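Local coordinates for protein probable glutamine synthetase (Pseudomonas aeruginosa, PDB 4HPP) that belongs to the glutamine synthetase family and holds a magnesium ion and glutamic acid in the pocket of its catalytic domain, at residues H273-C278 and G383-P388; E309-I314 and F333-A338; L350-L355 and E402-E407. One frame throughout, in Å; residues are numbered along the deposited sequence.

All three contacts lie in the catalytic domain, and helix 261-281 connects them: it carries the first half of contact 1 and packs against the other two. The centre of contact 1 lies about 12 Å from that of contact 2, which it touches through L274 CD2 and F333 CE2 (3.3 Å), and about 13 Å from that of contact 3, met where H273 CB and A352 CB approach to 3.5 Å. Contact 2 is nested inside the loop closed by contact 1, whereas contacts 1 and 3 alternate along the chain. Contacts 2 and 3, with centres about 18 Å apart, do not touch and follow in series, strand 330-336 leading into helix 342-358. Contact 1 thus bridges the pocket-bearing sheet to the helices of contact 3.

Contact 1. Residues H273-C278 and G383-P388; sequences HLPALC and GIQALP
L387 places one methyl, CD2, against L274 CB at 3.7 Å, and this apolar pair joins the loop 383-388 to helix 261-281. C278 SG lies against the flank of the L387 side chain, 4.1 Å from CD1 and from CD2. The prolines meet next to it: P275 CB stands 3.9 Å from P388 CD, and P388 CG touches C278 CB at the same distance.

Here the loop of the catalytic domain that leads to helix 391-399 crosses the kinked part of helix 261-281. P275 has no N-H to give, and A276 N turns to H273 O, a carbonyl that L277 N also reaches from the opposite face. A272 O, the usual alpha-helical partner of A276 N, instead receives Q385 NE2, so the loop supplies a bond that the helix lacks.

The remaining contacts pair polar atoms with ring carbons. The Q385 chain crosses the P275 ring at about a right angle; its bend at chi2 lays CD 3.7 Å from P275 CG and CD, and OE1 lies 3.3 Å from P275 CD. P388 CG packs 3.5 Å from P275 O. Backbone bonds join Q385 to A301 and L387 to A299.

Contact 2. Residues E309-I314 and F333-A338; sequences EAALRI and FRPMDA
In the mixed sheet of the catalytic domain, L312 of strand 312-315 and F333 of strand 330-336 form an antiparallel non-hydrogen-bonded pair, their CA atoms 4.7 Å apart. Both side chains fall on the sheet face that packs against helix 261-281, where L312 meets L271 and F333 meets L274. They cross obliquely: L312 CD1 comes to 3.8 Å from F333 CA and also touches F333 CB, keeping its contact at the root of the aromatic side chain.

One residue further, R334 N gives a weak, bent bond to A311 O (3.0 Å, 130° at the hydrogen). The second strand then turns a corner at P335, the centre of an inverse gamma turn closed by a weak bond from M336 N to R334 O. This corner brings P335 CD over one face of the F333 ring, 3.4 Å above its plane and displaced toward the rim. The same proline ring reaches across to the other segment, its CG 3.8 Å from A311 CB.

R334 and R313 occupy the other face. R334 is part of the glutamic acid pocket, its side chain about 4 Å from the ligand and resting on H236 and R308 of the same site. Its CD lies 3.4 Å from A310 O, and beyond it a bend at chi3 (87°) sets NE 4.2 Å from R313 NE. The like charges are probably eased by E332, whose OE2 forms a salt bridge with R313 NH1 and a long, weak ion pair with R334 NE.

Contact 3. Residues L350-L355 and E402-E407; sequences LIAGRL and EALCAE
I351 and L404 make the apolar centre, their side chains crossing at about a right angle with I351 CG2 only 3.4 Å from L404 CD1. L404 has CG anti to the backbone N (chi1 180°), and its CD1 continues to A352 CB at 4.2 Å. That one methyl therefore touches two successive residues of helix 342-358. On the flank, L355 extends CD1 over the backbone of the short helix 402-405, 3.8 Å from A403 O and also close to A403 CB.

E407 joins the apolar part to the charged edge. Its CB and CG both lie against I351 CG2, so the aliphatic root of the glutamate lengthens the apolar patch. The chain then bends at chi2 (-59°), and the carboxylate meets the R354 guanidinium tip to tip. R354 grips end-on with two nitrogens, both directed to a single oxygen: NH1 is 2.8 Å and NH2 2.9 Å from E407 OE1. That oxygen lies in the guanidinium plane, but the carboxylate is turned 51° from it. NH1 meets OE1 from above the carboxylate plane, NH2 on the anti side and nearer to that plane. The result is an end-on salt bridge in which NH1 and NH2 share one carboxylate oxygen, unlike the paired form in which each nitrogen takes its own.

R354 NE faces another way, in a salt bridge with E115 OE2 of helix 108-121; the two acids may together offset the nearby positive charge of R118. Helix 108-121 also packs on I351 through E115. On the L404 side lie L398 of helix 391-399 and A276 of helix 261-281, while H273 of that same helix touches A352, L355 and A403, wedged where the two segments meet.

Contact 1. Residues H273-C278 and G383-P388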
ATOM      1  N   HIS A 273     -57.006  -0.391  20.437  1.00 58.79           N
ATOM      2  CA  HIS A 273     -56.234  -1.567  20.075  1.00 60.98           C
ATOM      3  C   HIS A 273     -54.748  -1.468  20.221  1.00 61.01           C
ATOM      4  O   HIS A 273     -54.057  -2.476  20.080  1.00 72.45           O
ATOM      5  CB  HIS A 273     -56.577  -1.997  18.657  1.00 65.61           C
ATOM      6  CG  HIS A 273     -58.016  -2.425  18.495  1.00 74.06           C
ATOM      7  ND1 HIS A 273     -58.487  -3.600  18.977  1.00 71.34           N
ATOM      8  CD2 HIS A 273     -59.104  -1.771  17.919  1.00 66.15           C
ATOM      9  CE1 HIS A 273     -59.797  -3.693  18.704  1.00 70.50           C
ATOM     10  NE2 HIS A 273     -60.169  -2.576  18.052  1.00 61.19           N
ATOM     11  N   LEU A 274     -54.214  -0.298  20.523  1.00 55.21           N
ATOM     12  CA  LEU A 274     -52.736  -0.196  20.623  1.00 64.30           C
ATOM     13  C   LEU A 274     -52.010  -1.311  21.390  1.00 61.76           C
ATOM     14  O   LEU A 274     -50.947  -1.737  20.930  1.00 72.44           O
ATOM     15  CB  LEU A 274     -52.225   1.198  21.099  1.00 57.47           C
ATOM     16  CG  LEU A 274     -51.509   1.996  19.995  1.00 53.54           C
ATOM     17  CD1 LEU A 274     -51.272   3.426  20.419  1.00 48.33           C
ATOM     18  CD2 LEU A 274     -50.193   1.326  19.610  1.00 52.03           C
ATOM     19  N   PRO A 275     -52.541  -1.768  22.565  1.00 60.69           N
ATOM     20  CA  PRO A 275     -51.675  -2.776  23.230  1.00 59.80           C
ATOM     21  C   PRO A 275     -51.480  -4.025  22.387  1.00 60.53           C
ATOM     22  O   PRO A 275     -50.468  -4.699  22.541  1.00 65.40           O
ATOM     23  CB  PRO A 275     -52.376  -3.070  24.597  1.00 53.97           C
ATOM     24  CG  PRO A 275     -53.201  -1.844  24.851  1.00 58.64           C
ATOM     25  CD  PRO A 275     -53.576  -1.241  23.487  1.00 53.90           C
ATOM     26  N   ALA A 276     -52.414  -4.303  21.480  1.00 57.06           N
ATOM     27  CA  ALA A 276     -52.264  -5.422  20.542  1.00 54.68           C
ATOM     28  C   ALA A 276     -51.364  -5.033  19.370  1.00 55.34           C
ATOM     29  O   ALA A 276     -50.562  -5.862  18.858  1.00 50.88           O
ATOM     30  CB  ALA A 276     -53.641  -5.870  20.020  1.00 49.73           C
ATOM     31  N   LEU A 277     -51.524  -3.782  18.911  1.00 55.66           N
ATOM     32  CA  LEU A 277     -50.834  -3.345  17.703  1.00 55.71           C
ATOM     33  C   LEU A 277     -49.346  -3.389  17.960  1.00 58.96           C
ATOM     34  O   LEU A 277     -48.545  -3.469  17.012  1.00 62.34           O
ATOM     35  CB  LEU A 277     -51.219  -1.947  17.304  1.00 48.88           C
ATOM     36  CG  LEU A 277     -52.603  -1.709  16.740  1.00 46.87           C
ATOM     37  CD1 LEU A 277     -52.810  -0.203  16.505  1.00 40.36           C
ATOM     38  CD2 LEU A 277     -52.790  -2.535  15.495  1.00 46.81           C
ATOM     39  N   CYS A 278     -48.991  -3.357  19.246  1.00 49.23           N
ATOM     40  CA  CYS A 278     -47.609  -3.405  19.614  1.00 53.59           C
ATOM     41  C   CYS A 278     -46.914  -4.711  19.231  1.00 52.00           C
ATOM     42  O   CYS A 278     -45.721  -4.710  18.929  1.00 50.45           O
ATOM     43  CB  CYS A 278     -47.446  -3.065  21.085  1.00 58.96           C
ATOM     44  SG  CYS A 278     -47.833  -1.314  21.341  1.00 60.53           S
ATOM     45  N   GLY A 383     -59.838   6.062  30.610  1.00121.89           N
ATOM     46  CA  GLY A 383     -60.156   5.315  29.382  1.00125.16           C
ATOM     47  C   GLY A 383     -58.916   5.058  28.540  1.00119.68           C
ATOM     48  O   GLY A 383     -58.922   5.256  27.323  1.00118.91           O
ATOM     49  N   ILE A 384     -57.868   4.578  29.205  1.00106.48           N
ATOM     50  CA  ILE A 384     -56.508   4.643  28.698  1.00104.44           C
ATOM     51  C   ILE A 384     -55.686   3.439  29.197  1.00103.02           C
ATOM     52  O   ILE A 384     -55.559   3.248  30.416  1.00114.08           O
ATOM     53  CB  ILE A 384     -55.890   6.020  29.107  1.00114.02           C
ATOM     54  CG1 ILE A 384     -56.169   7.074  28.008  1.00118.65           C
ATOM     55  CG2 ILE A 384     -54.407   5.921  29.469  1.00106.31           C
ATOM     56  CD1 ILE A 384     -55.654   8.477  28.286  1.00110.05           C
ATOM     57  N   GLN A 385     -55.154   2.631  28.262  1.00 90.48           N
ATOM     58  CA  GLN A 385     -54.291   1.444  28.579  1.00 86.30           C
ATOM     59  C   GLN A 385     -52.750   1.711  28.539  1.00 75.45           C
ATOM     60  O   GLN A 385     -52.249   2.543  27.765  1.00 80.94           O
ATOM     61  CB  GLN A 385     -54.618   0.241  27.661  1.00 81.39           C
ATOM     62  CG  GLN A 385     -56.084   0.028  27.291  1.00 81.44           C
ATOM     63  CD  GLN A 385     -56.299  -0.131  25.777  1.00 91.30           C
ATOM     64  OE1 GLN A 385     -55.763   0.655  24.986  1.00 99.35           O
ATOM     65  NE2 GLN A 385     -57.100  -1.125  25.367  1.00 75.36           N
ATOM     66  N   ALA A 386     -52.002   1.011  29.380  1.00 66.03           N
ATOM     67  CA  ALA A 386     -50.553   0.900  29.188  1.00 69.80           C
ATOM     68  C   ALA A 386     -50.245  -0.026  27.975  1.00 70.74           C
ATOM     69  O   ALA A 386     -50.915  -1.066  27.754  1.00 59.60           O
ATOM     70  CB  ALA A 386     -49.862   0.379  30.454  1.00 64.43           C
ATOM     71  N   LEU A 387     -49.245   0.374  27.188  1.00 66.43           N
ATOM     72  CA  LEU A 387     -48.665  -0.496  26.160  1.00 67.69           C
ATOM     73  C   LEU A 387     -47.874  -1.601  26.859  1.00 63.01           C
ATOM     74  O   LEU A 387     -47.283  -1.368  27.907  1.00 61.65           O
ATOM     75  CB  LEU A 387     -47.786   0.312  25.179  1.00 62.28           C
ATOM     76  CG  LEU A 387     -48.514   1.494  24.498  1.00 59.88           C
ATOM     77  CD1 LEU A 387     -47.691   2.212  23.450  1.00 57.42           C
ATOM     78  CD2 LEU A 387     -49.848   1.091  23.908  1.00 56.85           C
ATOM     79  N   PRO A 388     -47.877  -2.820  26.309  1.00 63.58           N
ATOM     80  CA  PRO A 388     -47.135  -3.890  26.979  1.00 58.91           C
ATOM     81  C   PRO A 388     -45.651  -3.550  27.228  1.00 66.99           C
ATOM     82  O   PRO A 388     -45.158  -2.497  26.784  1.00 74.42           O
ATOM     83  CB  PRO A 388     -47.283  -5.074  26.022  1.00 61.49           C
ATOM     84  CG  PRO A 388     -47.777  -4.505  24.732  1.00 62.23           C
ATOM     85  CD  PRO A 388     -48.563  -3.293  25.098  1.00 62.78           C
TER

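Contact 2. Residues E309-I314 and F333-A338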
ATOM      1  N   GLU A 309     -44.501  12.261  24.072  1.00104.40           N
ATOM      2  CA  GLU A 309     -44.665  11.138  24.970  1.00106.14           C
ATOM      3  C   GLU A 309     -45.967  10.409  24.538  1.00 98.74           C
ATOM      4  O   GLU A 309     -46.345   9.385  25.120  1.00 97.44           O
ATOM      5  CB  GLU A 309     -44.717  11.594  26.439  1.00110.02           C
ATOM      6  CG  GLU A 309     -43.420  12.149  27.023  1.00112.60           C
ATOM      7  CD  GLU A 309     -43.573  12.566  28.493  1.00122.31           C
ATOM      8  OE1 GLU A 309     -42.824  12.023  29.332  1.00119.69           O
ATOM      9  OE2 GLU A 309     -44.440  13.421  28.827  1.00106.62           O
ATOM     10  N   ALA A 310     -46.636  10.933  23.503  1.00 75.37           N
ATOM     11  CA  ALA A 310     -47.926  10.383  23.057  1.00 77.41           C
ATOM     12  C   ALA A 310     -47.652   9.280  22.041  1.00 62.65           C
ATOM     13  O   ALA A 310     -46.785   9.435  21.201  1.00 66.42           O
ATOM     14  CB  ALA A 310     -48.854  11.485  22.472  1.00 59.83           C
ATOM     15  N   ALA A 311     -48.389   8.184  22.116  1.00 56.80           N
ATOM     16  CA  ALA A 311     -48.267   7.107  21.142  1.00 53.28           C
ATOM     17  C   ALA A 311     -48.824   7.541  19.782  1.00 56.05           C
ATOM     18  O   ALA A 311     -48.343   7.080  18.756  1.00 57.83           O
ATOM     19  CB  ALA A 311     -48.946   5.821  21.643  1.00 52.88           C
ATOM     20  N   LEU A 312     -49.815   8.438  19.758  1.00 57.34           N
ATOM     21  CA  LEU A 312     -50.407   8.882  18.477  1.00 54.39           C
ATOM     22  C   LEU A 312     -50.424  10.377  18.504  1.00 56.16           C
ATOM     23  O   LEU A 312     -50.909  10.979  19.454  1.00 60.33           O
ATOM     24  CB  LEU A 312     -51.825   8.340  18.319  1.00 54.83           C
ATOM     25  CG  LEU A 312     -52.509   8.186  16.973  1.00 57.20           C
ATOM     26  CD1 LEU A 312     -51.787   7.211  16.077  1.00 59.86           C
ATOM     27  CD2 LEU A 312     -53.930   7.669  17.164  1.00 64.38           C
ATOM     28  N   ARG A 313     -49.858  10.999  17.480  1.00 66.80           N
ATOM     29  CA  ARG A 313     -49.665  12.441  17.517  1.00 63.32           C
ATOM     30  C   ARG A 313     -50.251  13.084  16.295  1.00 60.67           C
ATOM     31  O   ARG A 313     -50.004  12.656  15.177  1.00 62.66           O
ATOM     32  CB  ARG A 313     -48.181  12.786  17.643  1.00 71.78           C
ATOM     33  CG  ARG A 313     -47.855  14.278  17.521  1.00 79.32           C
ATOM     34  CD  ARG A 313     -46.400  14.561  17.863  1.00 82.78           C
ATOM     35  NE  ARG A 313     -45.480  14.178  16.783  1.00 92.35           N
ATOM     36  CZ  ARG A 313     -45.089  14.973  15.782  1.00 85.44           C
ATOM     37  NH1 ARG A 313     -44.250  14.503  14.865  1.00 64.44           N
ATOM     38  NH2 ARG A 313     -45.530  16.230  15.691  1.00 90.75           N
ATOM     39  N   ILE A 314     -51.065  14.096  16.532  1.00 60.09           N
ATOM     40  CA  ILE A 314     -51.572  14.972  15.494  1.00 60.67           C
ATOM     41  C   ILE A 314     -50.462  15.914  15.046  1.00 62.55           C
ATOM     42  O   ILE A 314     -49.865  16.612  15.869  1.00 64.24           O
ATOM     43  CB  ILE A 314     -52.740  15.813  16.025  1.00 59.38           C
ATOM     44  CG1 ILE A 314     -53.838  14.907  16.614  1.00 58.25           C
ATOM     45  CG2 ILE A 314     -53.299  16.671  14.907  1.00 64.16           C
ATOM     46  CD1 ILE A 314     -54.619  15.537  17.750  1.00 60.93           C
ATOM     47  N   PHE A 333     -48.274   7.729  14.215  1.00 58.67           N
ATOM     48  CA  PHE A 333     -48.124   6.551  15.110  1.00 51.13           C
ATOM     49  C   PHE A 333     -46.632   6.343  15.433  1.00 54.26           C
ATOM     50  O   PHE A 333     -45.781   6.378  14.543  1.00 52.10           O
ATOM     51  CB  PHE A 333     -48.742   5.311  14.410  1.00 52.96           C
ATOM     52  CG  PHE A 333     -48.672   4.007  15.196  1.00 56.71           C
ATOM     53  CD1 PHE A 333     -47.480   3.265  15.276  1.00 60.11           C
ATOM     54  CD2 PHE A 333     -49.824   3.488  15.820  1.00 57.99           C
ATOM     55  CE1 PHE A 333     -47.415   2.066  15.990  1.00 54.25           C
ATOM     56  CE2 PHE A 333     -49.771   2.290  16.522  1.00 51.24           C
ATOM     57  CZ  PHE A 333     -48.569   1.578  16.594  1.00 58.41           C
ATOM     58  N   ARG A 334     -46.312   6.112  16.700  1.00 53.43           N
ATOM     59  CA  ARG A 334     -44.935   6.271  17.132  1.00 56.08           C
ATOM     60  C   ARG A 334     -44.316   5.016  17.704  1.00 59.90           C
ATOM     61  O   ARG A 334     -43.082   4.864  17.623  1.00 62.93           O
ATOM     62  CB  ARG A 334     -44.771   7.461  18.093  1.00 50.41           C
ATOM     63  CG  ARG A 334     -45.284   8.751  17.501  1.00 53.40           C
ATOM     64  CD  ARG A 334     -45.004   9.986  18.335  1.00 57.79           C
ATOM     65  NE  ARG A 334     -43.699  10.561  18.042  1.00 65.17           N
ATOM     66  CZ  ARG A 334     -42.686  10.542  18.901  1.00 72.38           C
ATOM     67  NH1 ARG A 334     -41.506  11.091  18.571  1.00 56.59           N
ATOM     68  NH2 ARG A 334     -42.875   9.975  20.103  1.00 72.57           N
ATOM     69  N   PRO A 335     -45.147   4.102  18.260  1.00 57.16           N
ATOM     70  CA  PRO A 335     -44.521   2.894  18.825  1.00 53.58           C
ATOM     71  C   PRO A 335     -44.209   1.843  17.739  1.00 52.86           C
ATOM     72  O   PRO A 335     -44.755   0.719  17.692  1.00 48.66           O
ATOM     73  CB  PRO A 335     -45.509   2.445  19.915  1.00 52.54           C
ATOM     74  CG  PRO A 335     -46.649   3.430  19.881  1.00 56.05           C
ATOM     75  CD  PRO A 335     -46.585   4.156  18.567  1.00 54.84           C
ATOM     76  N   MET A 336     -43.306   2.241  16.849  1.00 50.98           N
ATOM     77  CA  MET A 336     -43.001   1.427  15.688  1.00 44.29           C
ATOM     78  C   MET A 336     -41.517   1.497  15.478  1.00 40.59           C
ATOM     79  O   MET A 336     -40.908   2.506  15.831  1.00 38.95           O
ATOM     80  CB  MET A 336     -43.768   1.910  14.482  1.00 40.48           C
ATOM     81  CG  MET A 336     -43.663   0.928  13.338  1.00 47.60           C
ATOM     82  SD  MET A 336     -44.459   1.499  11.822  1.00 46.87           S
ATOM     83  CE  MET A 336     -46.201   1.030  12.070  1.00 38.16           C
ATOM     84  N   ASP A 337     -40.929   0.396  15.001  1.00 37.42           N
ATOM     85  CA  ASP A 337     -39.489   0.310  14.781  1.00 41.76           C
ATOM     86  C   ASP A 337     -39.190  -0.478  13.497  1.00 48.56           C
ATOM     87  O   ASP A 337     -40.144  -0.966  12.817  1.00 53.85           O
ATOM     88  CB  ASP A 337     -38.745  -0.214  16.016  1.00 41.13           C
ATOM     89  CG  ASP A 337     -39.154  -1.616  16.431  1.00 44.78           C
ATOM     90  OD1 ASP A 337     -39.571  -1.792  17.606  1.00 56.80           O
ATOM     91  OD2 ASP A 337     -39.019  -2.563  15.632  1.00 46.70           O
ATOM     92  N   ALA A 338     -37.914  -0.560  13.103  1.00 40.72           N
ATOM     93  CA  ALA A 338     -37.601  -1.189  11.793  1.00 39.99           C
ATOM     94  C   ALA A 338     -37.526  -2.726  11.791  1.00 48.06           C
ATOM     95  O   ALA A 338     -37.261  -3.334  10.739  1.00 53.28           O
ATOM     96  CB  ALA A 338     -36.349  -0.600  11.216  1.00 40.43           C
TER

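Contact 3. Residues L350-L355 and E402-E407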
ATOM      1  N   LEU A 350     -54.063   0.306  10.147  1.00 52.00           N
ATOM      2  CA  LEU A 350     -55.210   0.770   9.373  1.00 51.33           C
ATOM      3  C   LEU A 350     -56.420  -0.054   9.772  1.00 57.56           C
ATOM      4  O   LEU A 350     -57.553   0.437   9.684  1.00 59.56           O
ATOM      5  CB  LEU A 350     -54.957   0.665   7.874  1.00 51.76           C
ATOM      6  CG  LEU A 350     -54.281   1.753   7.000  1.00 51.87           C
ATOM      7  CD1 LEU A 350     -54.035   1.197   5.583  1.00 48.06           C
ATOM      8  CD2 LEU A 350     -55.126   3.016   6.893  1.00 49.26           C
ATOM      9  N   ILE A 351     -56.173  -1.287  10.248  1.00 56.80           N
ATOM     10  CA  ILE A 351     -57.254  -2.193  10.676  1.00 58.34           C
ATOM     11  C   ILE A 351     -57.953  -1.599  11.892  1.00 63.94           C
ATOM     12  O   ILE A 351     -59.163  -1.314  11.840  1.00 58.74           O
ATOM     13  CB  ILE A 351     -56.781  -3.656  10.963  1.00 55.36           C
ATOM     14  CG1 ILE A 351     -56.757  -4.489   9.673  1.00 52.21           C
ATOM     15  CG2 ILE A 351     -57.774  -4.369  11.860  1.00 52.93           C
ATOM     16  CD1 ILE A 351     -55.890  -5.716   9.739  1.00 42.15           C
ATOM     17  N   ALA A 352     -57.181  -1.391  12.965  1.00 61.45           N
ATOM     18  CA  ALA A 352     -57.747  -0.948  14.227  1.00 68.36           C
ATOM     19  C   ALA A 352     -58.440   0.386  14.037  1.00 69.71           C
ATOM     20  O   ALA A 352     -59.472   0.633  14.653  1.00 71.84           O
ATOM     21  CB  ALA A 352     -56.685  -0.854  15.305  1.00 70.12           C
ATOM     22  N   GLY A 353     -57.866   1.223  13.175  1.00 68.26           N
ATOM     23  CA  GLY A 353     -58.473   2.485  12.750  1.00 60.02           C
ATOM     24  C   GLY A 353     -59.812   2.219  12.110  1.00 60.53           C
ATOM     25  O   GLY A 353     -60.823   2.826  12.503  1.00 65.10           O
ATOM     26  N   ARG A 354     -59.828   1.302  11.143  1.00 59.13           N
ATOM     27  CA  ARG A 354     -61.081   0.885  10.480  1.00 59.14           C
ATOM     28  C   ARG A 354     -62.104   0.484  11.533  1.00 55.54           C
ATOM     29  O   ARG A 354     -63.187   1.024  11.561  1.00 48.72           O
ATOM     30  CB  ARG A 354     -60.874  -0.291   9.500  1.00 61.34           C
ATOM     31  CG  ARG A 354     -61.543  -0.163   8.123  1.00 60.23           C
ATOM     32  CD  ARG A 354     -61.851  -1.519   7.442  1.00 64.00           C
ATOM     33  NE  ARG A 354     -60.926  -2.646   7.724  1.00 70.33           N
ATOM     34  CZ  ARG A 354     -61.248  -3.794   8.345  1.00 63.86           C
ATOM     35  NH1 ARG A 354     -62.483  -3.983   8.764  1.00 66.45           N
ATOM     36  NH2 ARG A 354     -60.340  -4.760   8.561  1.00 47.02           N
ATOM     37  N   LEU A 355     -61.749  -0.468  12.395  1.00 57.26           N
ATOM     38  CA  LEU A 355     -62.600  -0.870  13.511  1.00 57.72           C
ATOM     39  C   LEU A 355     -63.073   0.325  14.364  1.00 63.13           C
ATOM     40  O   LEU A 355     -64.151   0.291  14.961  1.00 66.05           O
ATOM     41  CB  LEU A 355     -61.841  -1.839  14.418  1.00 58.17           C
ATOM     42  CG  LEU A 355     -61.666  -3.246  13.882  1.00 60.95           C
ATOM     43  CD1 LEU A 355     -61.152  -4.123  14.995  1.00 53.31           C
ATOM     44  CD2 LEU A 355     -63.011  -3.747  13.368  1.00 64.03           C
ATOM     45  N   GLU A 402     -59.865 -10.215  20.314  1.00 76.33           N
ATOM     46  CA  GLU A 402     -60.526 -10.972  19.250  1.00 71.09           C
ATOM     47  C   GLU A 402     -61.079 -10.057  18.180  1.00 63.33           C
ATOM     48  O   GLU A 402     -61.194 -10.470  17.019  1.00 55.31           O
ATOM     49  CB  GLU A 402     -61.641 -11.858  19.785  1.00 74.84           C
ATOM     50  CG  GLU A 402     -61.174 -12.977  20.688  1.00 89.89           C
ATOM     51  CD  GLU A 402     -62.065 -13.056  21.903  1.00 94.74           C
ATOM     52  OE1 GLU A 402     -62.739 -14.102  22.062  1.00 82.82           O
ATOM     53  OE2 GLU A 402     -62.108 -12.048  22.660  1.00 92.59           O
ATOM     54  N   ALA A 403     -61.451  -8.826  18.543  1.00 55.48           N
ATOM     55  CA  ALA A 403     -61.960  -7.953  17.489  1.00 64.02           C
ATOM     56  C   ALA A 403     -60.891  -7.799  16.370  1.00 66.63           C
ATOM     57  O   ALA A 403     -61.197  -7.950  15.169  1.00 73.30           O
ATOM     58  CB  ALA A 403     -62.398  -6.614  18.048  1.00 58.46           C
ATOM     59  N   LEU A 404     -59.640  -7.547  16.772  1.00 60.56           N
ATOM     60  CA  LEU A 404     -58.553  -7.314  15.809  1.00 62.64           C
ATOM     61  C   LEU A 404     -58.130  -8.610  15.097  1.00 61.10           C
ATOM     62  O   LEU A 404     -58.103  -8.650  13.851  1.00 62.10           O
ATOM     63  CB  LEU A 404     -57.365  -6.608  16.477  1.00 54.98           C
ATOM     64  CG  LEU A 404     -56.116  -6.284  15.632  1.00 56.35           C
ATOM     65  CD1 LEU A 404     -56.292  -4.969  14.903  1.00 52.14           C
ATOM     66  CD2 LEU A 404     -54.890  -6.193  16.516  1.00 44.44           C
ATOM     67  N   CYS A 405     -57.865  -9.658  15.886  1.00 50.60           N
ATOM     68  CA  CYS A 405     -57.464 -10.949  15.381  1.00 52.08           C
ATOM     69  C   CYS A 405     -58.373 -11.370  14.291  1.00 57.04           C
ATOM     70  O   CYS A 405     -57.931 -11.916  13.278  1.00 75.86           O
ATOM     71  CB  CYS A 405     -57.507 -12.011  16.459  1.00 49.21           C
ATOM     72  SG  CYS A 405     -56.167 -11.724  17.586  1.00 69.36           S
ATOM     73  N   ALA A 406     -59.651 -11.123  14.481  1.00 56.48           N
ATOM     74  CA  ALA A 406     -60.620 -11.582  13.520  1.00 62.44           C
ATOM     75  C   ALA A 406     -60.411 -10.945  12.140  1.00 69.22           C
ATOM     76  O   ALA A 406     -60.852 -11.515  11.151  1.00 77.82           O
ATOM     77  CB  ALA A 406     -62.035 -11.324  14.021  1.00 60.69           C
ATOM     78  N   GLU A 407     -59.761  -9.779  12.045  1.00 70.03           N
ATOM     79  CA  GLU A 407     -59.581  -9.161  10.709  1.00 69.47           C
ATOM     80  C   GLU A 407     -58.345  -9.747   9.999  1.00 66.88           C
ATOM     81  O   GLU A 407     -58.138  -9.569   8.777  1.00 58.84           O
ATOM     82  CB  GLU A 407     -59.461  -7.639  10.780  1.00 64.65           C
ATOM     83  CG  GLU A 407     -60.565  -6.868  11.463  1.00 62.74           C
ATOM     84  CD  GLU A 407     -61.935  -7.060  10.872  1.00 65.37           C
ATOM     85  OE1 GLU A 407     -62.221  -6.643   9.695  1.00 63.77           O
ATOM     86  OE2 GLU A 407     -62.739  -7.607  11.659  1.00 64.42           O
TER